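Local coordinates for protein DnaB intein (Synechocystis sp., PDB 1MI8) that probably excises itself from a precursor of the replicative DNA helicase and joins the flanking segments, as inteins do in protein splicing, at residues 57-62 / 128-133. The protein carries 4 engineered substitutions. Residues are numbered along the deposited sequence; the frame is centred on the assembly and turned at random.
Sequences LVYILK and ITETGV
The carbonyl oxygen V58 O is held by two donors of T131, with a weak third from G132 N. T131 N meets it at 2.9 Å, nearly straight and in the carbonyl plane; T131 OG1 comes down from above that plane at 3.1 Å from V58 O; G132 N lies 3.5 Å from V58 O. The T131 hydroxyl can bend back to the strand because chi1 of 48° sets OG1 between its own backbone N and carbonyl carbon. Because V58 O meets both T131 and G132, the register slips by one residue, while V58 N returns a 2.7 Å bond to G132 O. Beyond the slip, I60 and T129 form a regular hydrogen-bonded pair, I60 N giving to T129 O at 2.8 Å and T129 N to I60 O.

On the face bearing L57, Y59 and E130, the extended E130 side chain touches both Y59 and L57. The CD2/CE2 side of the Y59 ring crosses E130 obliquely, CE2 lying 3.6 Å from E130 CB; the ring and carboxylate planes are 84° apart. L57 CG lies anti to the backbone N (chi1 180°), and the side chain crosses E130 at about a right angle. L57 CD1 is 3.8 Å from E130 CG and 3.4 Å from G132 O. An alanine at L57 would probably open a gap beside the E130 methylene and carboxylate carbons, leaving that chain freer to move. E130 OE2 also makes a salt bridge to R64 of the second subunit, and I128 and T129 pair with a strand of that subunit, continuing the sheet across the interface. T131, G132 and V58 together make a classic beta bulge, here in two long antiparallel strands of the curled sheet of the all-beta intein splicing domain.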
loop_
_atom_site.group_PDB
_atom_site.type_symbol
_atom_site.label_atom_id
_atom_site.label_comp_id
_atom_site.label_asym_id
_atom_site.label_seq_id
_atom_site.Cartn_x
_atom_site.Cartn_y
_atom_site.Cartn_z
ATOM N N LEU A 57 -11.085 -4.055 11.665
ATOM C CA LEU A 57 -10.544 -4.433 10.393
ATOM C C LEU A 57 -9.023 -4.275 10.495
ATOM O O LEU A 57 -8.494 -3.236 10.962
ATOM C CB LEU A 57 -11.114 -3.514 9.349
ATOM C CG LEU A 57 -10.631 -3.775 7.953
ATOM C CD1 LEU A 57 -10.866 -5.232 7.566
ATOM C CD2 LEU A 57 -11.383 -2.822 7.043
ATOM N N VAL A 58 -8.322 -5.271 9.988
ATOM C CA VAL A 58 -6.890 -5.272 10.080
ATOM C C VAL A 58 -6.220 -5.342 8.696
ATOM O O VAL A 58 -6.822 -5.842 7.734
ATOM C CB VAL A 58 -6.596 -6.412 11.076
ATOM C CG1 VAL A 58 -6.028 -7.637 10.447
ATOM C CG2 VAL A 58 -5.885 -5.840 12.232
ATOM N N TYR A 59 -4.975 -4.894 8.619
ATOM C CA TYR A 59 -4.232 -4.818 7.365
ATOM C C TYR A 59 -2.845 -5.383 7.531
ATOM O O TYR A 59 -2.185 -5.076 8.513
ATOM C CB TYR A 59 -4.046 -3.355 6.950
ATOM C CG TYR A 59 -5.315 -2.556 6.826
ATOM C CD1 TYR A 59 -6.025 -2.136 7.944
ATOM C CD2 TYR A 59 -5.809 -2.253 5.571
ATOM C CE1 TYR A 59 -7.256 -1.400 7.794
ATOM C CE2 TYR A 59 -6.994 -1.554 5.394
ATOM C CZ TYR A 59 -7.721 -1.125 6.497
ATOM O OH TYR A 59 -8.874 -0.444 6.236
ATOM N N ILE A 60 -2.395 -6.173 6.558
ATOM C CA ILE A 60 -1.044 -6.746 6.576
ATOM C C ILE A 60 -0.041 -5.783 5.995
ATOM O O ILE A 60 -0.161 -5.386 4.823
ATOM C CB ILE A 60 -0.915 -7.980 5.677
ATOM C CG1 ILE A 60 -1.808 -9.101 6.185
ATOM C CG2 ILE A 60 0.534 -8.379 5.584
ATOM C CD1 ILE A 60 -1.908 -10.324 5.191
ATOM N N LEU A 61 0.962 -5.416 6.783
ATOM C CA LEU A 61 2.035 -4.535 6.295
ATOM C C LEU A 61 3.257 -5.461 6.181
ATOM O O LEU A 61 3.553 -6.205 7.123
ATOM C CB LEU A 61 2.302 -3.414 7.313
ATOM C CG LEU A 61 3.593 -2.589 7.230
ATOM C CD1 LEU A 61 3.504 -1.403 8.193
ATOM C CD2 LEU A 61 4.813 -3.462 7.662
ATOM N N LYS A 62 3.950 -5.430 5.059
ATOM C CA LYS A 62 5.132 -6.263 4.910
ATOM C C LYS A 62 6.332 -5.449 4.406
ATOM O O LYS A 62 6.178 -4.559 3.522
ATOM C CB LYS A 62 4.833 -7.442 3.939
ATOM C CG LYS A 62 5.979 -8.412 3.725
ATOM C CD LYS A 62 5.489 -9.521 2.766
ATOM C CE LYS A 62 6.634 -10.280 2.105
ATOM N NZ LYS A 62 6.052 -11.431 1.290
ATOM N N ILE A 128 0.999 -3.678 1.600
ATOM C CA ILE A 128 0.009 -3.149 2.516
ATOM C C ILE A 128 -1.283 -3.658 1.927
ATOM O O ILE A 128 -1.670 -3.262 0.790
ATOM C CB ILE A 128 -0.050 -1.610 2.524
ATOM C CG1 ILE A 128 1.354 -0.985 2.611
ATOM C CG2 ILE A 128 -0.819 -1.139 3.780
ATOM C CD1 ILE A 128 1.311 0.554 2.330
ATOM N N THR A 129 -1.932 -4.570 2.635
ATOM C CA THR A 129 -3.172 -5.115 2.112
ATOM C C THR A 129 -4.221 -5.390 3.208
ATOM O O THR A 129 -3.899 -5.917 4.262
ATOM C CB THR A 129 -2.924 -6.408 1.341
ATOM O OG1 THR A 129 -2.998 -7.486 2.243
ATOM C CG2 THR A 129 -1.555 -6.430 0.695
ATOM N N GLU A 130 -5.456 -4.966 2.973
ATOM C CA GLU A 130 -6.534 -5.177 3.925
ATOM C C GLU A 130 -6.771 -6.707 4.019
ATOM O O GLU A 130 -6.715 -7.390 2.999
ATOM C CB GLU A 130 -7.785 -4.475 3.401
ATOM C CG GLU A 130 -9.016 -4.532 4.328
ATOM C CD GLU A 130 -10.281 -4.185 3.567
ATOM O OE1 GLU A 130 -11.064 -5.123 3.301
ATOM O OE2 GLU A 130 -10.459 -2.997 3.221
ATOM N N THR A 131 -6.976 -7.256 5.223
ATOM C CA THR A 131 -7.203 -8.693 5.330
ATOM C C THR A 131 -8.515 -9.116 5.933
ATOM O O THR A 131 -9.164 -9.977 5.389
ATOM C CB THR A 131 -6.158 -9.447 6.164
ATOM O OG1 THR A 131 -5.933 -8.756 7.407
ATOM C CG2 THR A 131 -4.913 -9.646 5.394
ATOM N N GLY A 132 -8.902 -8.556 7.069
ATOM C CA GLY A 132 -10.156 -8.986 7.661
ATOM C C GLY A 132 -10.337 -8.390 9.020
ATOM O O GLY A 132 -9.482 -7.639 9.482
ATOM N N VAL A 133 -11.465 -8.673 9.664
ATOM C CA VAL A 133 -11.680 -8.110 10.997
ATOM C C VAL A 133 -11.216 -9.149 11.970
ATOM O O VAL A 133 -11.364 -10.354 11.728
ATOM C CB VAL A 133 -13.155 -7.827 11.338
ATOM C CG1 VAL A 133 -13.257 -7.412 12.803
ATOM C CG2 VAL A 133 -13.706 -6.725 10.446
#